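Local coordinates for interferon-inducible and double-stranded-dependent eIF-2kinase (PDB 4KMF), which binds left-handed Z-DNA through the Zalpha domain described here, which belongs to a longer, PKR-like kinase that probably phosphorylates the translation initiation factor eIF2alpha, at residues Ser1-Met6 with Asn37-Asn42; Val49-Ser52 with Val58-Leu61. All coordinates share one frame; numbering follows the deposited sequence.

Contact 1 (Ser1-Met6 with Asn37-Asn42); sequences SAETQM and NRHLYN. With nucleotides of chain B.
Glu3 reaches across from helix 2-17 to the guanidinium of Arg38 on helix 33-45, the two flat groups nearly coplanar, 6° apart. The salt bridge is one-pronged: Arg38 NH2 donates to the syn lone pair of Glu3 OE1 at 2.5 Å. The same oxygen sits at the edge of the His39 ring, whose ND1 bonds to Glu7, while Met6 CB packs over a face of that ring (CH-pi). Arg38 runs out extended through chi2 (172°), its CD 3.0 Å from OP1 of DC6 of chain B, then bends at chi3 (94°), the guanidinium ending against Glu3. Asn37 ND2 donates to OP1 of DG5 of chain B at 2.7 Å, and Tyr41 OH gives a bond of the same length to OP1 of DC4 of chain B. C8 of DG5 of chain B lies 3.3 Å above the centre of the Tyr41 ring. Replacing Tyr41 by alanine would probably leave the DC4 phosphate of chain B without its hydroxyl partner and that purine edge without its aromatic support. Helix 33-45, the recognition helix of this winged-helix domain, reads the zigzag backbone and a guanine edge, while Glu3 would partly offset the charge of Arg38 beside the phosphates.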
ATOM      1  N   SER A   1       3.739  25.241   4.980  1.00 30.56           N
ATOM      2  CA  SER A   1       3.576  24.062   5.878  1.00 29.79           C
ATOM      3  C   SER A   1       4.797  23.159   5.869  1.00 29.28           C
ATOM      4  O   SER A   1       5.666  23.258   5.004  1.00 29.76           O
ATOM      5  CB  SER A   1       2.345  23.240   5.514  1.00 29.83           C
ATOM      6  OG  SER A   1       2.575  22.384   4.388  1.00 30.70           O
ATOM      7  N   ALA A   2       4.850  22.255   6.823  1.00 28.49           N
ATOM      8  CA  ALA A   2       5.948  21.314   6.883  1.00 28.18           C
ATOM      9  C   ALA A   2       5.964  20.390   5.664  1.00 28.01           C
ATOM     10  O   ALA A   2       7.035  19.998   5.240  1.00 27.82           O
ATOM     11  CB  ALA A   2       5.897  20.509   8.191  1.00 27.76           C
ATOM     12  N   GLU A   3       4.794  20.049   5.104  1.00 28.21           N
ATOM     13  CA  GLU A   3       4.750  19.212   3.889  1.00 29.13           C
ATOM     14  C   GLU A   3       5.392  19.941   2.715  1.00 27.68           C
ATOM     15  O   GLU A   3       6.190  19.360   1.977  1.00 26.79           O
ATOM     16  CB  GLU A   3       3.319  18.780   3.509  1.00 29.78           C
ATOM     17  CG  GLU A   3       2.482  18.203   4.637  1.00 35.29           C
ATOM     18  CD  GLU A   3       2.869  16.797   5.078  1.00 41.07           C
ATOM     19  OE1 GLU A   3       2.429  15.806   4.441  1.00 44.84           O
ATOM     20  OE2 GLU A   3       3.567  16.677   6.112  1.00 45.66           O
ATOM     21  N   THR A   4       5.050  21.223   2.565  1.00 27.16           N
ATOM     22  CA  THR A   4       5.666  22.070   1.554  1.00 27.22           C
ATOM     23  C   THR A   4       7.178  22.113   1.707  1.00 26.51           C
ATOM     24  O   THR A   4       7.898  21.960   0.733  1.00 25.82           O
ATOM     25  CB  THR A   4       5.056  23.462   1.531  1.00 27.55           C
ATOM     26  OG1 THR A   4       3.640  23.327   1.378  1.00 29.73           O
ATOM     27  CG2 THR A   4       5.582  24.280   0.378  1.00 28.81           C
ATOM     28  N   GLN A   5       7.648  22.261   2.942  1.00 26.26           N
ATOM     29  CA  GLN A   5       9.057  22.291   3.224  1.00 26.69           C
ATOM     30  C   GLN A   5       9.747  20.947   2.905  1.00 25.74           C
ATOM     31  O   GLN A   5      10.798  20.919   2.270  1.00 25.22           O
ATOM     32  CB  GLN A   5       9.267  22.732   4.678  1.00 27.23           C
ATOM     33  CG  GLN A   5      10.696  22.677   5.113  1.00 31.24           C
ATOM     34  CD  GLN A   5      11.566  23.639   4.366  1.00 35.68           C
ATOM     35  OE1 GLN A   5      11.080  24.605   3.762  1.00 38.21           O
ATOM     36  NE2 GLN A   5      12.879  23.389   4.399  1.00 39.67           N
ATOM     37  N   MET A   6       9.125  19.834   3.272  1.00 25.54           N
ATOM     38  CA  MET A   6       9.592  18.506   2.847  1.00 25.61           C
ATOM     39  C   MET A   6       9.670  18.359   1.315  1.00 24.19           C
ATOM     40  O   MET A   6      10.631  17.787   0.794  1.00 23.69           O
ATOM     41  CB  MET A   6       8.670  17.422   3.380  1.00 27.03           C
ATOM     42  CG  MET A   6       9.351  16.124   3.665  1.00 31.77           C
ATOM     43  SD  MET A   6      10.177  16.199   5.280  1.00 43.41           S
ATOM     44  CE  MET A   6      11.813  16.743   4.769  1.00 40.03           C
ATOM     45  N   ASN A  37       7.057   8.751  -1.244  1.00 16.56           N
ATOM     46  CA  ASN A  37       6.176   8.539  -2.388  1.00 16.60           C
ATOM     47  C   ASN A  37       4.940   9.420  -2.338  1.00 16.52           C
ATOM     48  O   ASN A  37       4.519   9.947  -3.354  1.00 16.06           O
ATOM     49  CB  ASN A  37       5.829   7.054  -2.542  1.00 16.47           C
ATOM     50  CG  ASN A  37       6.816   6.330  -3.404  1.00 16.71           C
ATOM     51  OD1 ASN A  37       7.492   6.938  -4.229  1.00 18.38           O
ATOM     52  ND2 ASN A  37       6.885   5.010  -3.243  1.00 18.67           N
ATOM     53  N   ARG A  38       4.372   9.618  -1.151  1.00 15.81           N
ATOM     54  CA  ARG A  38       3.264  10.570  -1.001  1.00 16.93           C
ATOM     55  C   ARG A  38       3.671  11.938  -1.597  1.00 16.69           C
ATOM     56  O   ARG A  38       2.969  12.510  -2.427  1.00 16.72           O
ATOM     57  CB  ARG A  38       2.882  10.708   0.471  1.00 16.59           C
ATOM     58  CG  ARG A  38       1.782  11.741   0.670  1.00 20.22           C
ATOM     59  CD  ARG A  38       1.285  11.733   2.108  1.00 29.53           C
ATOM     60  NE  ARG A  38       1.966  12.717   2.931  1.00 36.89           N
ATOM     61  CZ  ARG A  38       2.731  12.436   3.994  1.00 41.18           C
ATOM     62  NH1 ARG A  38       2.912  11.170   4.391  1.00 42.07           N
ATOM     63  NH2 ARG A  38       3.310  13.438   4.675  1.00 42.65           N
ATOM     64  N   HIS A  39       4.834  12.426  -1.193  1.00 17.05           N
ATOM     65  CA  HIS A  39       5.333  13.692  -1.700  1.00 17.41           C
ATOM     66  C   HIS A  39       5.655  13.683  -3.180  1.00 16.47           C
ATOM     67  O   HIS A  39       5.343  14.655  -3.874  1.00 15.04           O
ATOM     68  CB  HIS A  39       6.522  14.174  -0.875  1.00 18.07           C
ATOM     69  CG  HIS A  39       6.169  14.488   0.542  1.00 21.16           C
ATOM     70  ND1 HIS A  39       5.132  15.335   0.885  1.00 23.34           N
ATOM     71  CD2 HIS A  39       6.692  14.045   1.707  1.00 25.23           C
ATOM     72  CE1 HIS A  39       5.048  15.414   2.201  1.00 27.38           C
ATOM     73  NE2 HIS A  39       5.983  14.641   2.726  1.00 26.49           N
ATOM     74  N   LEU A  40       6.285  12.616  -3.678  1.00 16.07           N
ATOM     75  CA  LEU A  40       6.625  12.550  -5.114  1.00 15.64           C
ATOM     76  C   LEU A  40       5.354  12.610  -5.987  1.00 15.78           C
ATOM     77  O   LEU A  40       5.326  13.313  -6.994  1.00 15.83           O
ATOM     78  CB  LEU A  40       7.406  11.270  -5.432  1.00 14.00           C
ATOM     79  CG  LEU A  40       8.873  11.348  -4.966  1.00 16.49           C
ATOM     80  CD1 LEU A  40       9.569   9.986  -5.068  1.00 16.97           C
ATOM     81  CD2 LEU A  40       9.626  12.452  -5.705  1.00 17.92           C
ATOM     82  N   TYR A  41       4.310  11.869  -5.600  1.00 15.87           N
ATOM     83  CA  TYR A  41       3.079  11.883  -6.389  1.00 16.08           C
ATOM     84  C   TYR A  41       2.327  13.212  -6.271  1.00 17.31           C
ATOM     85  O   TYR A  41       1.747  13.651  -7.268  1.00 17.20           O
ATOM     86  CB  TYR A  41       2.186  10.660  -6.097  1.00 16.18           C
ATOM     87  CG  TYR A  41       2.713   9.393  -6.761  1.00 15.04           C
ATOM     88  CD1 TYR A  41       3.623   8.549  -6.084  1.00 13.47           C
ATOM     89  CD2 TYR A  41       2.329   9.046  -8.058  1.00 16.01           C
ATOM     90  CE1 TYR A  41       4.136   7.396  -6.684  1.00 13.64           C
ATOM     91  CE2 TYR A  41       2.848   7.886  -8.675  1.00 15.78           C
ATOM     92  CZ  TYR A  41       3.764   7.075  -7.980  1.00 14.41           C
ATOM     93  OH  TYR A  41       4.264   5.942  -8.609  1.00 16.06           O
ATOM     94  N   ASN A  42       2.376  13.880  -5.101  1.00 17.17           N
ATOM     95  CA  ASN A  42       1.835  15.265  -5.005  1.00 17.77           C
ATOM     96  C   ASN A  42       2.624  16.195  -5.917  1.00 17.93           C
ATOM     97  O   ASN A  42       2.034  16.998  -6.644  1.00 18.77           O
ATOM     98  CB  ASN A  42       1.983  15.844  -3.586  1.00 18.55           C
ATOM     99  CG  ASN A  42       1.085  15.193  -2.567  1.00 20.51           C
ATOM    100  OD1 ASN A  42       0.064  14.615  -2.895  1.00 23.03           O
ATOM    101  ND2 ASN A  42       1.440  15.358  -1.298  1.00 24.52           N
TER
ATOM    102  P    DG B   5       4.238   3.488  -1.027  1.00 18.98           P
ATOM    103  OP1  DG B   5       5.667   3.433  -1.349  1.00 18.71           O
ATOM    104  OP2  DG B   5       3.735   3.116   0.330  1.00 21.56           O
ATOM    105  O5'  DG B   5       3.659   4.936  -1.373  1.00 17.92           O
ATOM    106  C5'  DG B   5       2.291   5.245  -1.093  1.00 16.94           C
ATOM    107  C4'  DG B   5       2.024   6.595  -1.717  1.00 18.28           C
ATOM    108  O4'  DG B   5       2.205   6.570  -3.150  1.00 18.38           O
ATOM    109  C3'  DG B   5       0.606   7.052  -1.461  1.00 21.30           C
ATOM    110  O3'  DG B   5       0.734   7.989  -0.402  1.00 22.83           O
ATOM    111  C2'  DG B   5       0.187   7.766  -2.735  1.00 18.52           C
ATOM    112  C1'  DG B   5       1.175   7.321  -3.789  1.00 19.26           C
ATOM    113  N9   DG B   5       0.607   6.393  -4.774  1.00 17.40           N
ATOM    114  C8   DG B   5       0.651   6.531  -6.147  1.00 17.92           C
ATOM    115  N7   DG B   5       0.098   5.542  -6.786  1.00 17.23           N
ATOM    116  C5   DG B   5      -0.370   4.690  -5.775  1.00 17.46           C
ATOM    117  C6   DG B   5      -1.035   3.438  -5.890  1.00 16.85           C
ATOM    118  O6   DG B   5      -1.352   2.880  -6.957  1.00 17.63           O
ATOM    119  N1   DG B   5      -1.343   2.859  -4.646  1.00 16.26           N
ATOM    120  C2   DG B   5      -1.015   3.444  -3.432  1.00 16.74           C
ATOM    121  N2   DG B   5      -1.360   2.756  -2.332  1.00 18.56           N
ATOM    122  N3   DG B   5      -0.324   4.617  -3.317  1.00 17.69           N
ATOM    123  C4   DG B   5      -0.075   5.205  -4.526  1.00 16.70           C
ATOM    124  P    DC B   4       5.523   3.151  -6.721  1.00 17.70           P
ATOM    125  OP1  DC B   4       5.863   4.579  -6.926  1.00 17.42           O
ATOM    126  OP2  DC B   4       6.407   2.386  -5.848  1.00 18.03           O
ATOM    127  O5'  DC B   4       4.036   2.989  -6.194  1.00 17.83           O
ATOM    128  C5'  DC B   4       3.401   4.009  -5.379  1.00 16.20           C
ATOM    129  C4'  DC B   4       2.738   3.314  -4.185  1.00 16.36           C
ATOM    130  O4'  DC B   4       1.667   2.451  -4.647  1.00 17.49           O
ATOM    131  C3'  DC B   4       3.649   2.396  -3.370  1.00 15.49           C
ATOM    132  O3'  DC B   4       3.369   2.519  -1.967  1.00 17.70           O
ATOM    133  C2'  DC B   4       3.288   0.998  -3.839  1.00 14.34           C
ATOM    134  C1'  DC B   4       1.799   1.190  -4.003  1.00 15.75           C
ATOM    135  N1   DC B   4       1.185   0.138  -4.826  1.00 15.50           N
ATOM    136  C2   DC B   4       0.761  -1.049  -4.217  1.00 14.84           C
ATOM    137  O2   DC B   4       0.906  -1.192  -3.006  1.00 14.93           O
ATOM    138  N3   DC B   4       0.184  -2.012  -4.990  1.00 15.13           N
ATOM    139  C4   DC B   4       0.063  -1.828  -6.315  1.00 15.50           C
ATOM    140  N4   DC B   4      -0.534  -2.768  -7.031  1.00 15.78           N
ATOM    141  C5   DC B   4       0.482  -0.613  -6.959  1.00 15.74           C
ATOM    142  C6   DC B   4       1.046   0.328  -6.189  1.00 16.36           C
ATOM    143  P    DC B   6      -0.421   8.280   0.662  1.00 31.78           P
ATOM    144  OP1  DC B   6      -0.527   9.752   0.729  1.00 34.85           O
ATOM    145  OP2  DC B   6      -0.008   7.544   1.868  1.00 30.97           O
ATOM    146  O5'  DC B   6      -1.773   7.730   0.088  1.00 24.86           O
ATOM    147  C5'  DC B   6      -2.895   8.147   0.833  1.00 22.31           C
ATOM    148  C4'  DC B   6      -3.871   6.998   0.903  1.00 21.74           C
ATOM    149  O4'  DC B   6      -4.411   6.772  -0.418  1.00 22.31           O
ATOM    150  C3'  DC B   6      -3.346   5.659   1.381  1.00 22.14           C
ATOM    151  O3'  DC B   6      -4.371   5.097   2.188  1.00 24.86           O
ATOM    152  C2'  DC B   6      -3.194   4.848   0.097  1.00 21.52           C
ATOM    153  C1'  DC B   6      -4.334   5.391  -0.740  1.00 19.69           C
ATOM    154  N1   DC B   6      -4.159   5.280  -2.223  1.00 18.01           N
ATOM    155  C2   DC B   6      -4.628   4.124  -2.860  1.00 17.26           C
ATOM    156  O2   DC B   6      -5.140   3.231  -2.179  1.00 18.50           O
ATOM    157  N3   DC B   6      -4.511   4.020  -4.196  1.00 17.32           N
ATOM    158  C4   DC B   6      -3.931   5.025  -4.878  1.00 16.53           C
ATOM    159  N4   DC B   6      -3.813   4.894  -6.205  1.00 19.20           N
ATOM    160  C5   DC B   6      -3.452   6.228  -4.249  1.00 15.92           C
ATOM    161  C6   DC B   6      -3.575   6.301  -2.918  1.00 16.97           C
TER

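Contact 2 (Val49-Ser52 with Val58-Leu61); sequences VFNS and VWDL
Phe50 and Asp60 form the hydrogen-bonded pair of this antiparallel hairpin. Phe50 N donates to Asp60 O at 3.0 Å, and Asp60 N returns a bond of 3.1 Å to Phe50 O, both nearly along the C=O axis. Each carbonyl also receives a CA-H contact, Asp60 O from Val49 and Phe50 O from Trp59. Toward the turn the ladder frays: Ser52 N makes only a weak bond to Val58 O, whereas Val58 N is met by the side chain of Ser52, at 3.1 Å from OG. With chi1 at 68°, that hydroxyl is swung toward Val58, and it also bonds to Glu54. A water donates to Val58 O at 2.5 Å and weakly to Phe50 O, joining the carbonyls of the two strands. Asp60 OD2 accepts a weak bond from Leu61 N, while its CB lies beside the Phe50 ring; the edge of that ring faces Leu61 O.

Trp59 occupies the other face of the hairpin with Asn51, whose CB covers one face of the indole's six-membered ring, 3.4 Å above its plane. The Asn51 amide is held by Asn53 N at OD1 and, weakly, by Gln44 at ND2. Val49 CG2 meets the same ring obliquely, 3.7 Å from Trp59 CE3. Along its other edge the central strand 58-61 bonds to Ser20 of the short strand 20-21 through the backbone of Trp59. The hairpin is the wing of the winged helix: Phe50 and Asp60 satisfy each other's N and O, while near the turn a side-chain hydroxyl and a water stand in for regular ladder bonds.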
ATOM      1  N   VAL A  49       7.606  17.367 -10.814  1.00 19.88           N
ATOM      2  CA  VAL A  49       8.395  16.178 -11.115  1.00 18.93           C
ATOM      3  C   VAL A  49       7.605  15.272 -12.046  1.00 19.51           C
ATOM      4  O   VAL A  49       6.398  15.449 -12.197  1.00 20.77           O
ATOM      5  CB  VAL A  49       8.826  15.343  -9.823  1.00 18.59           C
ATOM      6  CG1 VAL A  49       9.620  16.184  -8.826  1.00 18.19           C
ATOM      7  CG2 VAL A  49       7.637  14.712  -9.141  1.00 17.94           C
ATOM      8  N   PHE A  50       8.294  14.323 -12.676  1.00 19.94           N
ATOM      9  CA  PHE A  50       7.643  13.252 -13.452  1.00 20.93           C
ATOM     10  C   PHE A  50       8.337  11.921 -13.150  1.00 21.87           C
ATOM     11  O   PHE A  50       9.498  11.881 -12.727  1.00 19.89           O
ATOM     12  CB  PHE A  50       7.668  13.567 -14.960  1.00 21.03           C
ATOM     13  CG  PHE A  50       9.036  13.515 -15.546  1.00 21.32           C
ATOM     14  CD1 PHE A  50       9.484  12.354 -16.181  1.00 24.45           C
ATOM     15  CD2 PHE A  50       9.894  14.602 -15.429  1.00 23.56           C
ATOM     16  CE1 PHE A  50      10.785  12.311 -16.716  1.00 25.90           C
ATOM     17  CE2 PHE A  50      11.180  14.560 -15.949  1.00 26.11           C
ATOM     18  CZ  PHE A  50      11.626  13.414 -16.587  1.00 26.77           C
ATOM     19  N   ASN A  51       7.619  10.823 -13.352  1.00 24.37           N
ATOM     20  CA  ASN A  51       8.279   9.530 -13.220  1.00 26.65           C
ATOM     21  C   ASN A  51       8.348   8.770 -14.542  1.00 27.45           C
ATOM     22  O   ASN A  51       7.580   9.062 -15.470  1.00 28.80           O
ATOM     23  CB  ASN A  51       7.676   8.741 -12.077  1.00 27.90           C
ATOM     24  CG  ASN A  51       6.571   7.854 -12.505  1.00 31.15           C
ATOM     25  OD1 ASN A  51       6.800   6.795 -13.126  1.00 34.91           O
ATOM     26  ND2 ASN A  51       5.363   8.224 -12.141  1.00 34.89           N
ATOM     27  N   SER A  52       9.277   7.825 -14.623  1.00 27.16           N
ATOM     28  CA  SER A  52       9.677   7.228 -15.895  1.00 28.13           C
ATOM     29  C   SER A  52       8.838   6.041 -16.324  1.00 29.60           C
ATOM     30  O   SER A  52       9.054   5.512 -17.430  1.00 31.35           O
ATOM     31  CB  SER A  52      11.118   6.777 -15.813  1.00 27.46           C
ATOM     32  OG  SER A  52      11.215   5.703 -14.907  1.00 23.85           O
ATOM     33  N   VAL A  58      11.709   5.992 -11.890  1.00 19.99           N
ATOM     34  CA  VAL A  58      12.802   6.958 -11.759  1.00 19.84           C
ATOM     35  C   VAL A  58      12.179   8.352 -11.824  1.00 19.83           C
ATOM     36  O   VAL A  58      11.329   8.635 -12.698  1.00 21.88           O
ATOM     37  CB  VAL A  58      13.856   6.735 -12.859  1.00 19.93           C
ATOM     38  CG1 VAL A  58      14.902   7.841 -12.849  1.00 21.00           C
ATOM     39  CG2 VAL A  58      14.493   5.368 -12.691  1.00 20.44           C
ATOM     40  N   TRP A  59      12.545   9.209 -10.874  1.00 18.77           N
ATOM     41  CA  TRP A  59      11.885  10.512 -10.729  1.00 18.67           C
ATOM     42  C   TRP A  59      12.853  11.587 -11.129  1.00 19.51           C
ATOM     43  O   TRP A  59      14.063  11.470 -10.849  1.00 19.76           O
ATOM     44  CB  TRP A  59      11.484  10.734  -9.284  1.00 17.71           C
ATOM     45  CG  TRP A  59      10.396   9.794  -8.855  1.00 16.36           C
ATOM     46  CD1 TRP A  59      10.547   8.553  -8.274  1.00 16.11           C
ATOM     47  CD2 TRP A  59       8.992  10.025  -8.973  1.00 17.49           C
ATOM     48  NE1 TRP A  59       9.305   7.990  -8.045  1.00 16.54           N
ATOM     49  CE2 TRP A  59       8.338   8.874  -8.456  1.00 15.94           C
ATOM     50  CE3 TRP A  59       8.206  11.105  -9.479  1.00 15.38           C
ATOM     51  CZ2 TRP A  59       6.922   8.772  -8.406  1.00 19.65           C
ATOM     52  CZ3 TRP A  59       6.812  11.009  -9.423  1.00 15.78           C
ATOM     53  CH2 TRP A  59       6.184   9.843  -8.881  1.00 17.14           C
ATOM     54  N   ASP A  60      12.348  12.620 -11.793  1.00 19.98           N
ATOM     55  CA  ASP A  60      13.198  13.776 -12.085  1.00 21.54           C
ATOM     56  C   ASP A  60      12.372  15.047 -12.167  1.00 22.55           C
ATOM     57  O   ASP A  60      11.142  15.006 -12.131  1.00 21.64           O
ATOM     58  CB  ASP A  60      13.941  13.550 -13.400  1.00 22.24           C
ATOM     59  CG  ASP A  60      15.187  14.371 -13.495  1.00 25.41           C
ATOM     60  OD1 ASP A  60      15.849  14.236 -14.525  1.00 29.28           O
ATOM     61  OD2 ASP A  60      15.526  15.119 -12.533  1.00 27.94           O
ATOM     62  N   LEU A  61      13.064  16.182 -12.258  1.00 23.47           N
ATOM     63  CA  LEU A  61      12.421  17.490 -12.325  1.00 25.13           C
ATOM     64  C   LEU A  61      11.769  17.773 -13.671  1.00 25.85           C
ATOM     65  O   LEU A  61      12.340  17.463 -14.708  1.00 26.63           O
ATOM     66  CB  LEU A  61      13.449  18.587 -12.018  1.00 24.83           C
ATOM     67  CG  LEU A  61      14.115  18.527 -10.645  1.00 24.93           C
ATOM     68  CD1 LEU A  61      15.134  19.590 -10.545  1.00 26.23           C
ATOM     69  CD2 LEU A  61      13.102  18.701  -9.512  1.00 26.30           C
TER
HETATM   70  O   HOH W   1      11.944  10.396 -14.428  1.00 32.90           O

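Overall arrangement
Helix 33-45 connects the two sites, which lie on opposite sides of the domain's centre, about 15 Å apart between centres. Contact 1 sets its middle turns against the start of helix 2-17 through a small interface of one salt bridge and a buried histidine under a methionine, beside the DNA; contact 2 follows later in the chain, where the wing strands bury more surface through backbone bonds and apolar packing. Both mix buried and exposed residues: His39 is the buried one in contact 1, Val49 and Trp59 in contact 2. They meet where Tyr41 packs edge-to-face with Trp59 and Leu40 touches Val49 and Trp59. The indole of the wing thereby backs a DNA-binding tyrosine of the recognition helix.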